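Local coordinates for Slr1951 protein (Synechocystis sp., PDB 3HX1), which is of unknown function but carries an FHA domain, a module that in its relatives recognises phosphothreonine peptides, at residues 80-88 and 99-107; 28-39 and 49-58. All blocks are in the same frame, centred on the assembly; numbering follows the deposited sequence.

Interaction 1 (80-88 and 99-107)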
ATOM      1  N   SER A  80       8.412   5.790   8.220  1.00 73.50           N
ATOM      2  CA  SER A  80       9.053   4.608   8.784  1.00 74.17           C
ATOM      3  C   SER A  80      10.517   4.611   8.376  1.00 84.39           C
ATOM      4  O   SER A  80      10.982   5.578   7.770  1.00 87.11           O
ATOM      5  CB  SER A  80       8.362   3.369   8.224  1.00 64.96           C
ATOM      6  OG  SER A  80       7.989   3.586   6.863  1.00 49.70           O
ATOM      7  N   VAL A  81      11.250   3.545   8.700  1.00 87.35           N
ATOM      8  CA  VAL A  81      12.659   3.485   8.306  1.00 92.08           C
ATOM      9  C   VAL A  81      12.692   2.998   6.858  1.00 90.06           C
ATOM     10  O   VAL A  81      13.306   3.629   5.993  1.00 85.39           O
ATOM     11  CB  VAL A  81      13.498   2.537   9.218  1.00 97.72           C
ATOM     12  CG1 VAL A  81      13.369   1.080   8.769  1.00 98.67           C
ATOM     13  CG2 VAL A  81      14.954   2.981   9.206  1.00 91.67           C
ATOM     14  N   ASN A  82      12.023   1.877   6.601  1.00 86.26           N
ATOM     15  CA  ASN A  82      11.934   1.330   5.257  1.00 79.14           C
ATOM     16  C   ASN A  82      10.676   1.978   4.702  1.00 72.68           C
ATOM     17  O   ASN A  82       9.581   1.752   5.209  1.00 82.75           O
ATOM     18  CB  ASN A  82      11.774  -0.179   5.309  1.00 77.88           C
ATOM     19  N   GLY A  83      10.827   2.806   3.681  1.00 58.87           N
ATOM     20  CA  GLY A  83       9.662   3.466   3.129  1.00 57.49           C
ATOM     21  C   GLY A  83       8.952   2.616   2.103  1.00 61.08           C
ATOM     22  O   GLY A  83       8.579   1.470   2.363  1.00 62.04           O
ATOM     23  N   LEU A  84       8.758   3.190   0.927  1.00 58.93           N
ATOM     24  CA  LEU A  84       8.093   2.500  -0.153  1.00 50.80           C
ATOM     25  C   LEU A  84       9.126   2.333  -1.253  1.00 52.75           C
ATOM     26  O   LEU A  84       9.627   3.316  -1.804  1.00 42.80           O
ATOM     27  CB  LEU A  84       6.913   3.336  -0.646  1.00 41.42           C
ATOM     28  CG  LEU A  84       6.020   3.878   0.475  1.00 43.07           C
ATOM     29  CD1 LEU A  84       4.888   4.702  -0.112  1.00 43.00           C
ATOM     30  CD2 LEU A  84       5.468   2.714   1.285  1.00 48.77           C
HETATM   31  N   MSE A  85       9.461   1.088  -1.562  1.00 58.01           N
HETATM   32  CA  MSE A  85      10.442   0.821  -2.599  1.00 59.28           C
HETATM   33  C   MSE A  85       9.763   0.309  -3.853  1.00 57.39           C
HETATM   34  O   MSE A  85       9.087  -0.716  -3.838  1.00 49.12           O
HETATM   35  CB  MSE A  85      11.454  -0.198  -2.106  1.00 64.81           C
HETATM   36  CG  MSE A  85      12.636  -0.382  -3.021  1.00 68.16           C
HETATM   37 SE   MSE A  85      13.991  -1.363  -2.069  1.00 99.00          SE
HETATM   38  CE  MSE A  85      13.289  -3.160  -2.296  1.00 99.00           C
ATOM     39  N   ILE A  86       9.928   1.042  -4.942  1.00 57.67           N
ATOM     40  CA  ILE A  86       9.334   0.649  -6.204  1.00 60.23           C
ATOM     41  C   ILE A  86      10.462   0.490  -7.209  1.00 65.39           C
ATOM     42  O   ILE A  86      11.215   1.432  -7.472  1.00 70.04           O
ATOM     43  CB  ILE A  86       8.324   1.705  -6.674  1.00 50.24           C
ATOM     44  CG1 ILE A  86       7.203   1.816  -5.629  1.00 46.93           C
ATOM     45  CG2 ILE A  86       7.782   1.334  -8.041  1.00 40.16           C
ATOM     46  CD1 ILE A  86       6.084   2.754  -5.992  1.00 40.27           C
ATOM     47  N   ASN A  87      10.592  -0.718  -7.744  1.00 56.96           N
ATOM     48  CA  ASN A  87      11.643  -1.013  -8.702  1.00 53.97           C
ATOM     49  C   ASN A  87      13.008  -0.680  -8.101  1.00 58.02           C
ATOM     50  O   ASN A  87      13.824   0.002  -8.720  1.00 52.98           O
ATOM     51  CB  ASN A  87      11.413  -0.226  -9.985  1.00 57.71           C
ATOM     52  CG  ASN A  87      10.015  -0.415 -10.529  1.00 69.44           C
ATOM     53  OD1 ASN A  87       9.674   0.091 -11.596  1.00 76.78           O
ATOM     54  ND2 ASN A  87       9.193  -1.144  -9.790  1.00 74.53           N
ATOM     55  N   GLY A  88      13.226  -1.156  -6.876  1.00 70.17           N
ATOM     56  CA  GLY A  88      14.487  -0.959  -6.179  1.00 76.62           C
ATOM     57  C   GLY A  88      14.804   0.411  -5.614  1.00 77.58           C
ATOM     58  O   GLY A  88      15.822   0.573  -4.944  1.00 80.43           O
ATOM     59  N   GLY A  99      -0.094  -2.548 -12.263  1.00 50.00           N
ATOM     60  CA  GLY A  99       1.044  -3.398 -12.550  1.00 43.88           C
ATOM     61  C   GLY A  99       2.202  -3.079 -11.631  1.00 42.04           C
ATOM     62  O   GLY A  99       3.232  -3.750 -11.662  1.00 50.05           O
ATOM     63  N   ASP A 100       2.039  -2.042 -10.815  1.00 48.91           N
ATOM     64  CA  ASP A 100       3.086  -1.638  -9.876  1.00 53.34           C
ATOM     65  C   ASP A 100       3.180  -2.546  -8.657  1.00 51.11           C
ATOM     66  O   ASP A 100       2.170  -3.032  -8.149  1.00 50.72           O
ATOM     67  CB  ASP A 100       2.857  -0.206  -9.383  1.00 44.85           C
ATOM     68  CG  ASP A 100       3.211   0.833 -10.417  1.00 53.64           C
ATOM     69  OD1 ASP A 100       4.123   0.562 -11.233  1.00 58.13           O
ATOM     70  OD2 ASP A 100       2.591   1.919 -10.398  1.00 51.67           O
ATOM     71  N   GLU A 101       4.403  -2.771  -8.194  1.00 53.86           N
ATOM     72  CA  GLU A 101       4.631  -3.586  -7.013  1.00 56.06           C
ATOM     73  C   GLU A 101       5.375  -2.738  -5.997  1.00 56.74           C
ATOM     74  O   GLU A 101       6.568  -2.479  -6.156  1.00 56.42           O
ATOM     75  CB  GLU A 101       5.483  -4.808  -7.333  1.00 55.39           C
ATOM     76  CG  GLU A 101       5.857  -5.592  -6.081  1.00 72.27           C
ATOM     77  CD  GLU A 101       7.097  -6.447  -6.265  1.00 88.56           C
ATOM     78  OE1 GLU A 101       8.149  -5.890  -6.656  1.00 96.44           O
ATOM     79  OE2 GLU A 101       7.019  -7.669  -6.010  1.00 90.16           O
ATOM     80  N   ILE A 102       4.677  -2.299  -4.958  1.00 50.81           N
ATOM     81  CA  ILE A 102       5.325  -1.491  -3.945  1.00 47.12           C
ATOM     82  C   ILE A 102       5.906  -2.380  -2.857  1.00 52.32           C
ATOM     83  O   ILE A 102       5.187  -2.853  -1.981  1.00 53.23           O
ATOM     84  CB  ILE A 102       4.355  -0.486  -3.305  1.00 46.47           C
ATOM     85  CG1 ILE A 102       3.878   0.528  -4.347  1.00 40.99           C
ATOM     86  CG2 ILE A 102       5.052   0.249  -2.180  1.00 43.61           C
ATOM     87  CD1 ILE A 102       2.475   0.298  -4.826  1.00 40.34           C
ATOM     88  N   VAL A 103       7.214  -2.617  -2.930  1.00 55.06           N
ATOM     89  CA  VAL A 103       7.892  -3.440  -1.937  1.00 60.90           C
ATOM     90  C   VAL A 103       8.106  -2.575  -0.715  1.00 59.96           C
ATOM     91  O   VAL A 103       8.867  -1.602  -0.723  1.00 59.37           O
ATOM     92  CB  VAL A 103       9.219  -3.984  -2.471  1.00 60.88           C
ATOM     93  CG1 VAL A 103       9.949  -4.713  -1.373  1.00 56.13           C
ATOM     94  CG2 VAL A 103       8.943  -4.932  -3.628  1.00 65.92           C
HETATM   95  N   MSE A 104       7.412  -2.959   0.343  1.00 54.83           N
HETATM   96  CA  MSE A 104       7.438  -2.200   1.557  1.00 59.98           C
HETATM   97  C   MSE A 104       7.970  -2.826   2.850  1.00 66.99           C
HETATM   98  O   MSE A 104       7.413  -2.579   3.935  1.00 69.96           O
HETATM   99  CB  MSE A 104       6.032  -1.621   1.718  1.00 44.92           C
HETATM  100  CG  MSE A 104       4.827  -2.591   1.628  1.00 81.61           C
HETATM  101 SE   MSE A 104       3.604  -1.626   2.625  1.00 88.06          SE
HETATM  102  CE  MSE A 104       4.937  -1.907   3.926  1.00 99.00           C
ATOM    103  N   GLY A 105       9.062  -3.599   2.686  1.00 67.57           N
ATOM    104  CA  GLY A 105       9.769  -4.317   3.750  1.00 70.27           C
ATOM    105  C   GLY A 105      10.219  -5.723   3.292  1.00 89.84           C
ATOM    106  O   GLY A 105       9.731  -6.209   2.260  1.00 87.34           O
ATOM    107  N   PRO A 106      11.141  -6.407   4.009  1.00 99.00           N
ATOM    108  CA  PRO A 106      11.588  -7.752   3.610  1.00 99.00           C
ATOM    109  C   PRO A 106      10.391  -8.704   3.528  1.00 99.00           C
ATOM    110  O   PRO A 106       9.653  -8.889   4.508  1.00 99.00           O
ATOM    111  CB  PRO A 106      12.543  -8.152   4.734  1.00 99.00           C
ATOM    112  CG  PRO A 106      13.126  -6.833   5.171  1.00 99.00           C
ATOM    113  CD  PRO A 106      11.910  -5.921   5.168  1.00 99.00           C
ATOM    114  N   GLN A 107      10.186  -9.278   2.346  1.00 99.00           N
ATOM    115  CA  GLN A 107       9.112 -10.247   2.123  1.00 94.68           C
ATOM    116  C   GLN A 107       7.688  -9.673   2.038  1.00 81.03           C
ATOM    117  O   GLN A 107       6.725 -10.429   1.937  1.00 76.92           O
ATOM    118  CB  GLN A 107       9.151 -11.319   3.223  1.00 99.00           C
ATOM    119  CG  GLN A 107       8.706 -12.693   2.765  1.00 99.00           C
ATOM    120  CD  GLN A 107       9.761 -13.366   1.915  1.00 99.00           C
ATOM    121  OE1 GLN A 107      10.307 -12.762   0.990  1.00 99.00           O
ATOM    122  NE2 GLN A 107      10.054 -14.626   2.220  1.00 99.00           N
TER
HETATM  123  O   HOH W   1      11.014  -0.603   1.849  1.00 62.65           O
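Ile86 and Ile102 adopt nearly the same first torsion, each with CG1 anti to its carbonyl carbon (chi1 -61° and -64°), and since both project from the same face of the sheet, the two chains run alongside one another. The rest of the Ile86 chain is extended, which lays CD1 against CG1 of Ile102 at 3.5 Å. The other branch of Ile102 is used as well: its CG2 meets CB of Leu84 at 3.9 Å, and the leucine continues onto Ile70 and Val91. The neighbouring pair, Met85 and Val103, stands together on the other, less buried face. Met85, a selenomethionine, runs out extended and then bends at its third torsion, bringing the terminal CE to CG1 of Val103 at 3.8 Å.

Beneath this pair the backbones of Met85 and Val103 bond reciprocally. Met85 N gives to Val103 O at 2.9 Å, and Val103 N gives to Met85 O at 2.8 Å. A water donates to Gly83 O, and weakly to Val103 O, just where the two chains part. With 134° between their directions, strands 84-86 and 101-103 are twisted well away from exact antiparallelism. They are adjacent inner strands of the six-stranded antiparallel sheet, one half of the beta sandwich characteristic of an FHA domain, and the Asn82-Gly83 loop leading in matches the Asn-Gly signature of that family.

Interaction 2 (28-39 and 49-58)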
ATOM      1  N   THR A  28     -12.121   0.886  -2.478  1.00 53.41           N
ATOM      2  CA  THR A  28     -13.394   1.575  -2.636  1.00 43.27           C
ATOM      3  C   THR A  28     -13.424   3.012  -2.138  1.00 49.14           C
ATOM      4  O   THR A  28     -14.089   3.866  -2.726  1.00 55.84           O
ATOM      5  CB  THR A  28     -14.503   0.769  -1.885  1.00 63.35           C
ATOM      6  OG1 THR A  28     -14.928  -0.338  -2.691  1.00 62.60           O
ATOM      7  CG2 THR A  28     -15.687   1.650  -1.542  1.00 68.46           C
ATOM      8  N   GLU A  29     -12.708   3.278  -1.051  1.00 55.39           N
ATOM      9  CA  GLU A  29     -12.717   4.605  -0.452  1.00 44.39           C
ATOM     10  C   GLU A  29     -11.728   5.631  -0.998  1.00 44.33           C
ATOM     11  O   GLU A  29     -10.895   5.331  -1.852  1.00 45.48           O
ATOM     12  CB  GLU A  29     -12.542   4.481   1.066  1.00 44.79           C
ATOM     13  CG  GLU A  29     -13.653   3.692   1.762  1.00 47.52           C
ATOM     14  CD  GLU A  29     -15.041   4.231   1.442  1.00 62.87           C
ATOM     15  OE1 GLU A  29     -15.308   5.411   1.751  1.00 73.96           O
ATOM     16  OE2 GLU A  29     -15.863   3.475   0.875  1.00 62.03           O
ATOM     17  N   THR A  30     -11.838   6.844  -0.464  1.00 41.06           N
ATOM     18  CA  THR A  30     -11.020   7.982  -0.851  1.00 40.80           C
ATOM     19  C   THR A  30      -9.671   8.055  -0.152  1.00 41.32           C
ATOM     20  O   THR A  30      -8.685   8.539  -0.720  1.00 47.51           O
ATOM     21  CB  THR A  30     -11.775   9.283  -0.557  1.00 47.09           C
ATOM     22  OG1 THR A  30     -12.894   9.390  -1.444  1.00 53.38           O
ATOM     23  CG2 THR A  30     -10.866  10.485  -0.723  1.00 53.78           C
ATOM     24  N   PHE A  31      -9.634   7.586   1.088  1.00 43.04           N
ATOM     25  CA  PHE A  31      -8.420   7.618   1.884  1.00 34.66           C
ATOM     26  C   PHE A  31      -8.280   6.275   2.601  1.00 37.68           C
ATOM     27  O   PHE A  31      -9.261   5.711   3.082  1.00 47.83           O
ATOM     28  CB  PHE A  31      -8.531   8.759   2.898  1.00 32.98           C
ATOM     29  CG  PHE A  31      -7.307   8.957   3.743  1.00 48.36           C
ATOM     30  CD1 PHE A  31      -6.259   9.758   3.305  1.00 53.52           C
ATOM     31  CD2 PHE A  31      -7.215   8.363   4.993  1.00 47.18           C
ATOM     32  CE1 PHE A  31      -5.139   9.967   4.104  1.00 54.86           C
ATOM     33  CE2 PHE A  31      -6.100   8.564   5.799  1.00 43.85           C
ATOM     34  CZ  PHE A  31      -5.059   9.369   5.354  1.00 48.18           C
ATOM     35  N   TYR A  32      -7.058   5.759   2.658  1.00 42.63           N
ATOM     36  CA  TYR A  32      -6.799   4.489   3.320  1.00 38.97           C
ATOM     37  C   TYR A  32      -5.458   4.542   4.024  1.00 44.83           C
ATOM     38  O   TYR A  32      -4.456   4.896   3.410  1.00 48.33           O
ATOM     39  CB  TYR A  32      -6.734   3.352   2.305  1.00 38.63           C
ATOM     40  CG  TYR A  32      -8.049   2.834   1.781  1.00 41.48           C
ATOM     41  CD1 TYR A  32      -8.927   2.128   2.604  1.00 43.66           C
ATOM     42  CD2 TYR A  32      -8.382   2.979   0.434  1.00 44.99           C
ATOM     43  CE1 TYR A  32     -10.100   1.565   2.092  1.00 53.11           C
ATOM     44  CE2 TYR A  32      -9.549   2.423  -0.088  1.00 42.67           C
ATOM     45  CZ  TYR A  32     -10.407   1.718   0.743  1.00 51.76           C
ATOM     46  OH  TYR A  32     -11.551   1.157   0.212  1.00 60.22           O
ATOM     47  N   THR A  33      -5.425   4.206   5.309  1.00 41.86           N
ATOM     48  CA  THR A  33      -4.148   4.165   6.010  1.00 44.44           C
ATOM     49  C   THR A  33      -3.719   2.718   5.870  1.00 43.44           C
ATOM     50  O   THR A  33      -4.560   1.824   5.758  1.00 38.59           O
ATOM     51  CB  THR A  33      -4.259   4.512   7.508  1.00 43.37           C
ATOM     52  OG1 THR A  33      -5.258   3.687   8.121  1.00 43.09           O
ATOM     53  CG2 THR A  33      -4.612   5.977   7.689  1.00 49.40           C
ATOM     54  N   ILE A  34      -2.418   2.481   5.870  1.00 45.45           N
ATOM     55  CA  ILE A  34      -1.905   1.134   5.708  1.00 37.71           C
ATOM     56  C   ILE A  34      -0.835   0.861   6.741  1.00 41.42           C
ATOM     57  O   ILE A  34       0.009   1.722   7.010  1.00 35.97           O
ATOM     58  CB  ILE A  34      -1.288   0.971   4.315  1.00 40.22           C
ATOM     59  CG1 ILE A  34      -2.352   1.219   3.245  1.00 48.38           C
ATOM     60  CG2 ILE A  34      -0.686  -0.406   4.172  1.00 47.64           C
ATOM     61  CD1 ILE A  34      -1.792   1.269   1.847  1.00 56.30           C
ATOM     62  N   GLY A  35      -0.856  -0.338   7.318  1.00 30.84           N
ATOM     63  CA  GLY A  35       0.140  -0.673   8.316  1.00 37.58           C
ATOM     64  C   GLY A  35      -0.126  -1.995   8.996  1.00 41.32           C
ATOM     65  O   GLY A  35      -1.112  -2.666   8.691  1.00 36.64           O
ATOM     66  N   ARG A  36       0.748  -2.358   9.931  1.00 41.69           N
ATOM     67  CA  ARG A  36       0.632  -3.617  10.656  1.00 46.38           C
ATOM     68  C   ARG A  36      -0.331  -3.585  11.846  1.00 48.37           C
ATOM     69  O   ARG A  36      -0.722  -4.634  12.362  1.00 56.02           O
ATOM     70  CB  ARG A  36       2.012  -4.065  11.151  1.00 43.44           C
ATOM     71  CG  ARG A  36       2.586  -3.269  12.319  1.00 44.97           C
ATOM     72  CD  ARG A  36       3.740  -4.053  12.935  1.00 43.61           C
ATOM     73  NE  ARG A  36       4.282  -3.436  14.139  1.00 35.06           N
ATOM     74  CZ  ARG A  36       5.461  -2.821  14.197  1.00 47.89           C
ATOM     75  NH1 ARG A  36       6.224  -2.740  13.114  1.00 50.10           N
ATOM     76  NH2 ARG A  36       5.887  -2.291  15.338  1.00 43.84           N
ATOM     77  N   SER A  37      -0.711  -2.388  12.280  1.00 35.75           N
ATOM     78  CA  SER A  37      -1.607  -2.262  13.420  1.00 35.84           C
ATOM     79  C   SER A  37      -3.079  -2.404  13.080  1.00 35.56           C
ATOM     80  O   SER A  37      -3.485  -2.216  11.933  1.00 26.56           O
ATOM     81  CB  SER A  37      -1.396  -0.915  14.112  1.00 48.02           C
ATOM     82  OG  SER A  37      -2.566  -0.519  14.815  1.00 49.26           O
ATOM     83  N   PRO A  38      -3.896  -2.765  14.079  1.00 39.05           N
ATOM     84  CA  PRO A  38      -5.341  -2.923  13.889  1.00 35.14           C
ATOM     85  C   PRO A  38      -5.963  -1.572  13.540  1.00 34.96           C
ATOM     86  O   PRO A  38      -7.061  -1.518  13.002  1.00 50.93           O
ATOM     87  CB  PRO A  38      -5.812  -3.431  15.247  1.00 38.40           C
ATOM     88  CG  PRO A  38      -4.660  -4.233  15.719  1.00 39.95           C
ATOM     89  CD  PRO A  38      -3.485  -3.330  15.376  1.00 36.23           C
ATOM     90  N   ARG A  39      -5.255  -0.488  13.856  1.00 37.54           N
ATOM     91  CA  ARG A  39      -5.728   0.877  13.564  1.00 44.47           C
ATOM     92  C   ARG A  39      -5.851   1.119  12.059  1.00 43.46           C
ATOM     93  O   ARG A  39      -6.807   1.741  11.596  1.00 52.36           O
ATOM     94  CB  ARG A  39      -4.761   1.927  14.133  1.00 53.08           C
ATOM     95  CG  ARG A  39      -5.055   2.441  15.536  1.00 59.24           C
ATOM     96  CD  ARG A  39      -4.072   3.557  15.902  1.00 74.14           C
ATOM     97  NE  ARG A  39      -2.680   3.099  15.842  1.00 83.03           N
ATOM     98  CZ  ARG A  39      -1.631   3.885  15.598  1.00 86.35           C
ATOM     99  NH1 ARG A  39      -1.799   5.185  15.384  1.00 84.14           N
ATOM    100  NH2 ARG A  39      -0.405   3.373  15.570  1.00 87.27           N
ATOM    101  N   VAL A  49       6.890  -3.742   8.824  1.00 48.51           N
ATOM    102  CA  VAL A  49       5.916  -2.715   8.504  1.00 44.41           C
ATOM    103  C   VAL A  49       5.526  -1.939   9.753  1.00 42.46           C
ATOM    104  O   VAL A  49       5.180  -2.520  10.774  1.00 42.14           O
ATOM    105  CB  VAL A  49       4.649  -3.331   7.895  1.00 39.26           C
ATOM    106  CG1 VAL A  49       3.550  -2.277   7.801  1.00 43.68           C
ATOM    107  CG2 VAL A  49       4.970  -3.890   6.527  1.00 41.01           C
ATOM    108  N   SER A  50       5.583  -0.621   9.669  1.00 36.38           N
ATOM    109  CA  SER A  50       5.219   0.216  10.806  1.00 36.28           C
ATOM    110  C   SER A  50       3.727   0.071  11.116  1.00 36.62           C
ATOM    111  O   SER A  50       2.953  -0.424  10.285  1.00 41.27           O
ATOM    112  CB  SER A  50       5.537   1.685  10.502  1.00 38.72           C
ATOM    113  OG  SER A  50       6.923   1.863  10.274  1.00 38.01           O
ATOM    114  N   ARG A  51       3.331   0.501  12.309  1.00 30.45           N
ATOM    115  CA  ARG A  51       1.930   0.419  12.705  1.00 34.31           C
ATOM    116  C   ARG A  51       1.065   1.047  11.640  1.00 36.31           C
ATOM    117  O   ARG A  51       0.032   0.485  11.272  1.00 43.06           O
ATOM    118  CB  ARG A  51       1.734   1.084  14.066  1.00 36.71           C
ATOM    119  CG  ARG A  51       2.342   0.212  15.150  1.00 47.08           C
ATOM    120  CD  ARG A  51       2.244   0.789  16.538  1.00 50.79           C
ATOM    121  NE  ARG A  51       2.695  -0.202  17.505  1.00 61.74           N
ATOM    122  CZ  ARG A  51       2.850   0.028  18.802  1.00 61.29           C
ATOM    123  NH1 ARG A  51       2.588   1.232  19.296  1.00 60.31           N
ATOM    124  NH2 ARG A  51       3.264  -0.951  19.601  1.00 51.83           N
ATOM    125  N   ILE A  52       1.502   2.206  11.153  1.00 41.57           N
ATOM    126  CA  ILE A  52       0.828   2.933  10.079  1.00 28.67           C
ATOM    127  C   ILE A  52       1.988   3.310   9.166  1.00 33.27           C
ATOM    128  O   ILE A  52       2.715   4.269   9.428  1.00 53.84           O
ATOM    129  CB  ILE A  52       0.137   4.229  10.568  1.00 32.62           C
ATOM    130  CG1 ILE A  52      -0.921   3.917  11.631  1.00 27.22           C
ATOM    131  CG2 ILE A  52      -0.497   4.932   9.380  1.00 42.55           C
ATOM    132  CD1 ILE A  52      -2.205   3.263  11.105  1.00 27.78           C
ATOM    133  N   HIS A  53       2.152   2.538   8.098  1.00 31.94           N
ATOM    134  CA  HIS A  53       3.252   2.710   7.151  1.00 30.73           C
ATOM    135  C   HIS A  53       3.039   3.728   6.033  1.00 36.37           C
ATOM    136  O   HIS A  53       3.992   4.354   5.568  1.00 32.12           O
ATOM    137  CB  HIS A  53       3.578   1.351   6.531  1.00 31.12           C
ATOM    138  CG  HIS A  53       4.983   1.238   6.037  1.00 29.41           C
ATOM    139  ND1 HIS A  53       5.983   0.632   6.770  1.00 36.87           N
ATOM    140  CD2 HIS A  53       5.556   1.646   4.875  1.00 30.18           C
ATOM    141  CE1 HIS A  53       7.112   0.666   6.080  1.00 34.81           C
ATOM    142  NE2 HIS A  53       6.879   1.275   4.928  1.00 35.75           N
ATOM    143  N   ALA A  54       1.804   3.890   5.584  1.00 32.45           N
ATOM    144  CA  ALA A  54       1.550   4.830   4.514  1.00 35.72           C
ATOM    145  C   ALA A  54       0.072   5.161   4.385  1.00 39.44           C
ATOM    146  O   ALA A  54      -0.742   4.724   5.200  1.00 41.06           O
ATOM    147  CB  ALA A  54       2.067   4.252   3.213  1.00 28.30           C
ATOM    148  N   VAL A  55      -0.260   5.947   3.362  1.00 38.87           N
ATOM    149  CA  VAL A  55      -1.642   6.314   3.091  1.00 42.51           C
ATOM    150  C   VAL A  55      -1.921   6.331   1.590  1.00 36.67           C
ATOM    151  O   VAL A  55      -1.028   6.570   0.778  1.00 45.69           O
ATOM    152  CB  VAL A  55      -1.998   7.698   3.670  1.00 41.86           C
ATOM    153  CG1 VAL A  55      -1.812   7.693   5.169  1.00 34.68           C
ATOM    154  CG2 VAL A  55      -1.137   8.767   3.016  1.00 38.04           C
ATOM    155  N   LEU A  56      -3.174   6.069   1.242  1.00 36.28           N
ATOM    156  CA  LEU A  56      -3.629   6.044  -0.139  1.00 39.28           C
ATOM    157  C   LEU A  56      -4.734   7.069  -0.275  1.00 41.57           C
ATOM    158  O   LEU A  56      -5.737   7.004   0.442  1.00 36.32           O
ATOM    159  CB  LEU A  56      -4.196   4.670  -0.495  1.00 45.30           C
ATOM    160  CG  LEU A  56      -3.219   3.504  -0.595  1.00 43.08           C
ATOM    161  CD1 LEU A  56      -3.999   2.219  -0.761  1.00 46.07           C
ATOM    162  CD2 LEU A  56      -2.277   3.724  -1.770  1.00 52.93           C
ATOM    163  N   VAL A  57      -4.553   8.023  -1.180  1.00 45.47           N
ATOM    164  CA  VAL A  57      -5.568   9.038  -1.391  1.00 45.69           C
ATOM    165  C   VAL A  57      -5.964   8.999  -2.859  1.00 52.88           C
ATOM    166  O   VAL A  57      -5.105   9.050  -3.744  1.00 42.25           O
ATOM    167  CB  VAL A  57      -5.042  10.459  -1.034  1.00 42.12           C
ATOM    168  CG1 VAL A  57      -4.295  10.423   0.290  1.00 38.76           C
ATOM    169  CG2 VAL A  57      -4.132  10.975  -2.127  1.00 48.81           C
ATOM    170  N   ARG A  58      -7.260   8.884  -3.124  1.00 54.60           N
ATOM    171  CA  ARG A  58      -7.720   8.850  -4.503  1.00 45.79           C
ATOM    172  C   ARG A  58      -7.765  10.293  -4.966  1.00 54.90           C
ATOM    173  O   ARG A  58      -8.163  11.171  -4.196  1.00 48.05           O
ATOM    174  CB  ARG A  58      -9.105   8.225  -4.576  1.00 40.24           C
ATOM    175  CG  ARG A  58      -9.544   7.826  -5.982  1.00 48.97           C
ATOM    176  CD  ARG A  58     -10.766   6.926  -5.902  1.00 47.69           C
ATOM    177  NE  ARG A  58     -11.802   7.540  -5.079  1.00 67.16           N
ATOM    178  CZ  ARG A  58     -12.828   6.880  -4.551  1.00 81.43           C
ATOM    179  NH1 ARG A  58     -12.951   5.575  -4.762  1.00 85.73           N
ATOM    180  NH2 ARG A  58     -13.724   7.522  -3.806  1.00 81.94           N
TER
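Arg36 stretches along Val49, its guanidinium edge turned to Val49 O, which is tilted from the plane, while one face looks toward Arg51 N. NH1 of Arg36 bonds Val49 O at 2.6 Å, from above the carbonyl plane. A leucine replacing Arg36 has no side-chain N-H to offer, and would probably leave Val49 O without this donor and the 49-51 loop more weakly tied. Arg39 lays a guanidinium face over CG1 of Ile52, its plane at 89° to that of Arg51. Gly35 passes so close to Arg51 O that a side chain would clash.

The Phe31 ring lies obliquely against two valines, CD1 on CG1 of Val57 and CZ on CG1 of Val55, each at 3.7 Å. On the opposite face of the sheet, CD1 of Ile34 meets CD1 of Leu56 at 3.5 Å. Arg58 crosses Thr30 at about a right angle, its NH1 reaching Thr28 O at 2.9 Å.

The backbone N atoms of His53 and Ala54 both bond Ile34 O, forming a classic beta bulge. The His53 ring takes Ser50 N in its plane at ND1; Gly83 O partners NE2. Gly35-Arg36 and Ser50-to-His53 fit the signatures of FHA domains, whose phosphothreonine-binding loops probably correspond to this end.

Overall arrangement
From the N terminus the chain first lays strands 11-18 and 21-27 in the six-stranded sheet, then crosses to the five-stranded one. There interaction 2 closes a loop of nine residues that carries edge strand 42-43. After strand 68-72 the chain returns to the first sheet, and interaction 1 closes the ten-residue excursion 89-98, which contributes strand 89-91 to one sheet and 93-95 to the other. Interactions 1 and 2 follow in series, neither nested nor crossed, their centres about 14 Å apart. They nevertheless meet at their loop ends, where His53 NE2 and Gly83 O lie 3.1 Å apart in a probable hydrogen bond, tying the two sheets together before strand 109-115 completes the sandwich.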